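Local atomic coordinates of uncharacterized HTH-type transcriptional regulator YurK (Bacillus subtilis, PDB entry 2IKK), a protein that probably binds DNA and regulates transcription as a member of the GntR family, represented here by its C-terminal UTRA domain. Residues V95-H98 and D99-K102; T143-T146 and S147-P151. All blocks are in the same frame, centred on the assembly; numbering follows the deposited sequence.

Contact 1: V95-H98 and D99-K102; sequences VSMH and DILK. With SO4 (sulfate ion), chain C.
Ser-96 caps the first turn of helix 97-105: its OG accepts a nearly straight bond from Asp-99 N (3.1 Å, 164° at the hydrogen), the defining mark of an N-cap. OG stands anti to the backbone N of Ser-96 (chi1 164°), which carries it forward, beside the carbonyl carbon, to the amide of Asp-99. Two further amides of the turn are spent on a sulfate ion, probably taken from the crystallisation liquor. Met-97, here selenomethionine, gives its N to sulfate O1 at 2.7 Å, while His-98 grips O4 twice, through its backbone N at 2.9 Å and its ring ND1 at 2.7 Å. The imidazole meets this oxygen edge-on, in the ring plane; with CG beside the backbone N (chi1 -82°), ring and amide of His-98 converge on one oxygen. Arg-63 NH1 adds a charged donor, and the ring of Tyr-153 stands roughly perpendicular to that of His-98. The positive end of the helix probably strengthens this hold, an anion site consistent with the effector pocket known from UTRA domains. With an alanine at Ser-96, the amide of Asp-99 would probably be left without its side-chain acceptor, and the sulfate-binding turn could fray. Behind the cap the regular helical ladder takes over: Ile-100 N reaches Ser-96 O at 3.1 Å, in the carbonyl plane, and Leu-101 N reaches Met-97 O at 2.9 Å. Lys-102 N continues the series to His-98 O. Apolar contacts complete the turn, with the selenium of Met-97 loosely beside Ile-100. Just ahead of the cap, the side chain of Val-95 crosses that of Ile-100 at about a right angle, CG1 against CG1 at 3.5 Å.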
loop_
_atom_site.group_PDB
_atom_site.type_symbol
_atom_site.label_atom_id
_atom_site.label_comp_id
_atom_site.label_asym_id
_atom_site.label_seq_id
_atom_site.Cartn_x
_atom_site.Cartn_y
_atom_site.Cartn_z
ATOM N N VAL A 95 14.750 -7.034 -21.510
ATOM C CA VAL A 95 13.736 -7.938 -22.023
ATOM C C VAL A 95 12.468 -7.736 -21.185
ATOM O O VAL A 95 12.535 -7.635 -19.962
ATOM C CB VAL A 95 14.252 -9.411 -22.030
ATOM C CG1 VAL A 95 13.127 -10.452 -22.308
ATOM C CG2 VAL A 95 15.439 -9.607 -23.020
ATOM N N SER A 96 11.332 -7.667 -21.865
ATOM C CA SER A 96 10.075 -7.639 -21.208
ATOM C C SER A 96 9.637 -9.099 -20.985
ATOM O O SER A 96 9.366 -9.837 -21.949
ATOM C CB SER A 96 9.060 -6.898 -22.078
ATOM O OG SER A 96 7.762 -7.205 -21.601
HETATM N N MSE A 97 9.575 -9.516 -19.714
HETATM C CA MSE A 97 9.156 -10.871 -19.440
HETATM C C MSE A 97 7.682 -11.074 -19.829
HETATM O O MSE A 97 7.261 -12.143 -20.238
HETATM C CB MSE A 97 9.444 -11.268 -17.994
HETATM C CG MSE A 97 10.976 -11.255 -17.670
HETATM SE SE MSE A 97 12.034 -12.397 -18.814
HETATM C CE MSE A 97 11.501 -14.200 -18.119
ATOM N N HIS A 98 6.902 -10.016 -19.779
ATOM C CA HIS A 98 5.513 -10.150 -20.228
ATOM C C HIS A 98 5.448 -10.419 -21.713
ATOM O O HIS A 98 4.702 -11.301 -22.167
ATOM C CB HIS A 98 4.702 -8.952 -19.826
ATOM C CG HIS A 98 4.230 -9.040 -18.415
ATOM N ND1 HIS A 98 5.074 -8.830 -17.345
ATOM C CD2 HIS A 98 3.034 -9.376 -17.888
ATOM C CE1 HIS A 98 4.414 -9.019 -16.217
ATOM N NE2 HIS A 98 3.177 -9.377 -16.516
ATOM N N ASP A 99 6.326 -9.754 -22.463
ATOM C CA ASP A 99 6.504 -10.074 -23.894
ATOM C C ASP A 99 6.916 -11.520 -24.199
ATOM O O ASP A 99 6.378 -12.133 -25.129
ATOM C CB ASP A 99 7.534 -9.109 -24.487
ATOM C CG ASP A 99 6.921 -7.812 -24.919
ATOM O OD1 ASP A 99 5.689 -7.612 -24.687
ATOM O OD2 ASP A 99 7.678 -6.996 -25.503
ATOM N N ILE A 100 7.830 -12.077 -23.385
ATOM C CA ILE A 100 8.311 -13.458 -23.532
ATOM C C ILE A 100 7.140 -14.383 -23.248
ATOM O O ILE A 100 6.841 -15.260 -24.030
ATOM C CB ILE A 100 9.502 -13.752 -22.546
ATOM C CG1 ILE A 100 10.741 -12.974 -23.012
ATOM C CG2 ILE A 100 9.821 -15.237 -22.412
ATOM C CD1 ILE A 100 11.055 -13.051 -24.570
ATOM N N LEU A 101 6.429 -14.157 -22.167
ATOM C CA LEU A 101 5.307 -15.027 -21.846
ATOM C C LEU A 101 4.280 -15.033 -22.971
ATOM O O LEU A 101 3.811 -16.088 -23.384
ATOM C CB LEU A 101 4.610 -14.568 -20.547
ATOM C CG LEU A 101 5.420 -14.868 -19.252
ATOM C CD1 LEU A 101 4.809 -14.031 -18.072
ATOM C CD2 LEU A 101 5.448 -16.295 -18.905
ATOM N N LYS A 102 3.942 -13.857 -23.460
ATOM C CA LYS A 102 3.005 -13.698 -24.568
ATOM C C LYS A 102 3.457 -14.331 -25.885
ATOM O O LYS A 102 2.734 -15.190 -26.463
ATOM C CB LYS A 102 2.658 -12.246 -24.735
ATOM C CG LYS A 102 1.532 -12.039 -25.740
ATOM C CD LYS A 102 0.713 -10.892 -25.317
ATOM C CE LYS A 102 -0.324 -10.582 -26.379
ATOM N NZ LYS A 102 -0.563 -9.110 -26.366
HETATM S S SO4 C . 8.559 -6.987 -17.468
HETATM O O1 SO4 C . 9.808 -7.727 -17.643
HETATM O O2 SO4 C . 8.626 -5.691 -18.149
HETATM O O3 SO4 C . 8.301 -6.811 -16.064
HETATM O O4 SO4 C . 7.417 -7.692 -18.107
#

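Contact 2: T143-T146 and S147-P151; sequences TAFT and SNDQP
Thr-146 N donates to Gln-150 O at 3.0 Å with 163° at the hydrogen, the main polar link across the turn. The return bond, Gln-150 N to Thr-146 O, is weak at 3.4 Å. A bend at chi2 (60°) curls the Gln-150 side chain over its own strand, where NE2 donates to Pro-151 O at 2.9 Å. Gln-150 O also receives a CA-H...O contact from Phe-145 CA at 3.2 Å. Over one face of the Phe-145 ring lies the carboxylate of Asp-149, its plane only 23° from that of the ring, with OD1 3.4 Å from Phe-145 CD1. That oxygen is hydrogen-bonded to His-111 NE2, which probably helps to hold the carboxylate over the ring; the His-111 ring itself meets Phe-145 almost parallel. Pro-151 CB rests 3.9 Å from Phe-145 CE1 and meets Thr-143 CG2 at 4.0 Å, the side chains of Pro-151 and Thr-143 side by side and pointing the same way. Thr-146 OG1 is hydrogen-bonded to Val-108 O. Asp-149 and Gln-150 both face Thr-146, a G1 beta bulge at the tight end of hairpin 136-146/150-160 in the antiparallel sheet of the UTRA domain.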
loop_
_atom_site.group_PDB
_atom_site.type_symbol
_atom_site.label_atom_id
_atom_site.label_comp_id
_atom_site.label_asym_id
_atom_site.label_seq_id
_atom_site.Cartn_x
_atom_site.Cartn_y
_atom_site.Cartn_z
ATOM N N THR A 143 1.360 -12.413 -6.739
ATOM C CA THR A 143 1.196 -13.644 -7.553
ATOM C C THR A 143 0.340 -13.232 -8.792
ATOM O O THR A 143 -0.704 -12.553 -8.656
ATOM C CB THR A 143 0.564 -14.713 -6.803
ATOM O OG1 THR A 143 1.350 -14.973 -5.624
ATOM C CG2 THR A 143 0.482 -16.010 -7.649
ATOM N N ALA A 144 0.836 -13.609 -9.977
ATOM C CA ALA A 144 0.132 -13.254 -11.238
ATOM C C ALA A 144 -0.523 -14.552 -11.642
ATOM O O ALA A 144 0.050 -15.661 -11.424
ATOM C CB ALA A 144 1.112 -12.853 -12.306
ATOM N N PHE A 145 -1.673 -14.411 -12.304
ATOM C CA PHE A 145 -2.547 -15.552 -12.707
ATOM C C PHE A 145 -2.997 -15.340 -14.145
ATOM O O PHE A 145 -3.052 -14.206 -14.631
ATOM C CB PHE A 145 -3.829 -15.498 -11.873
ATOM C CG PHE A 145 -3.604 -15.803 -10.405
ATOM C CD1 PHE A 145 -3.662 -17.129 -9.929
ATOM C CD2 PHE A 145 -3.323 -14.767 -9.520
ATOM C CE1 PHE A 145 -3.456 -17.425 -8.551
ATOM C CE2 PHE A 145 -3.089 -15.064 -8.135
ATOM C CZ PHE A 145 -3.171 -16.365 -7.651
ATOM N N THR A 146 -3.301 -16.434 -14.798
ATOM C CA THR A 146 -3.929 -16.385 -16.115
ATOM C C THR A 146 -5.306 -17.034 -16.023
ATOM O O THR A 146 -5.838 -17.220 -14.939
ATOM C CB THR A 146 -2.962 -16.944 -17.230
ATOM O OG1 THR A 146 -3.425 -16.540 -18.565
ATOM C CG2 THR A 146 -2.814 -18.424 -17.110
ATOM N N SER A 147 -5.918 -17.323 -17.181
ATOM C CA SER A 147 -7.165 -18.069 -17.243
ATOM C C SER A 147 -7.176 -19.258 -16.297
ATOM O O SER A 147 -6.136 -19.917 -16.066
ATOM C CB SER A 147 -7.402 -18.549 -18.673
ATOM O OG SER A 147 -7.244 -17.452 -19.536
ATOM N N ASN A 148 -8.355 -19.458 -15.729
ATOM C CA ASN A 148 -8.677 -20.573 -14.906
ATOM C C ASN A 148 -8.082 -20.338 -13.518
ATOM O O ASN A 148 -7.951 -21.257 -12.768
ATOM C CB ASN A 148 -8.173 -21.894 -15.546
ATOM C CG ASN A 148 -8.662 -22.082 -17.021
ATOM O OD1 ASN A 148 -9.830 -21.768 -17.379
ATOM N ND2 ASN A 148 -7.766 -22.614 -17.870
ATOM N N ASP A 149 -7.766 -19.091 -13.170
ATOM C CA ASP A 149 -7.111 -18.805 -11.881
ATOM C C ASP A 149 -5.783 -19.574 -11.728
ATOM O O ASP A 149 -5.393 -19.965 -10.634
ATOM C CB ASP A 149 -8.021 -19.088 -10.674
ATOM C CG ASP A 149 -7.625 -18.267 -9.438
ATOM O OD1 ASP A 149 -7.078 -17.167 -9.591
ATOM O OD2 ASP A 149 -7.869 -18.702 -8.280
ATOM N N GLN A 150 -5.108 -19.788 -12.828
ATOM C CA GLN A 150 -3.870 -20.539 -12.838
ATOM C C GLN A 150 -2.651 -19.624 -12.480
ATOM O O GLN A 150 -2.335 -18.743 -13.236
ATOM C CB GLN A 150 -3.670 -21.117 -14.228
ATOM C CG GLN A 150 -2.327 -21.737 -14.491
ATOM C CD GLN A 150 -2.067 -22.881 -13.525
ATOM O OE1 GLN A 150 -2.908 -23.826 -13.363
ATOM N NE2 GLN A 150 -0.917 -22.803 -12.830
ATOM N N PRO A 151 -1.987 -19.862 -11.339
ATOM C CA PRO A 151 -0.787 -19.006 -11.054
ATOM C C PRO A 151 0.326 -19.238 -12.120
ATOM O O PRO A 151 0.584 -20.391 -12.511
ATOM C CB PRO A 151 -0.353 -19.444 -9.616
ATOM C CG PRO A 151 -0.881 -20.821 -9.483
ATOM C CD PRO A 151 -2.212 -20.834 -10.233
#

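How the contacts relate
Contact 1 starts a helix and contact 2 closes a hairpin; their centres lie about 16 Å apart, and the nearest atoms, about 6 Å apart, do not touch. That closest approach is His-98 NE2 to Ala-144 CB, 5.8 Å. Tyr-153 bridges the gap: its ring meets His-98, and its backbone is hydrogen-bonded to that of Ala-144. Val-108 is a second go-between, touched by the side chain of Lys-102 and accepting from Thr-146 OG1. The bound sulfate belongs to contact 1, since its O4 is 10.0 Å from Ala-144 CB; any influence of residues 143-151 on the anion site is therefore probably indirect, for instance through Tyr-153.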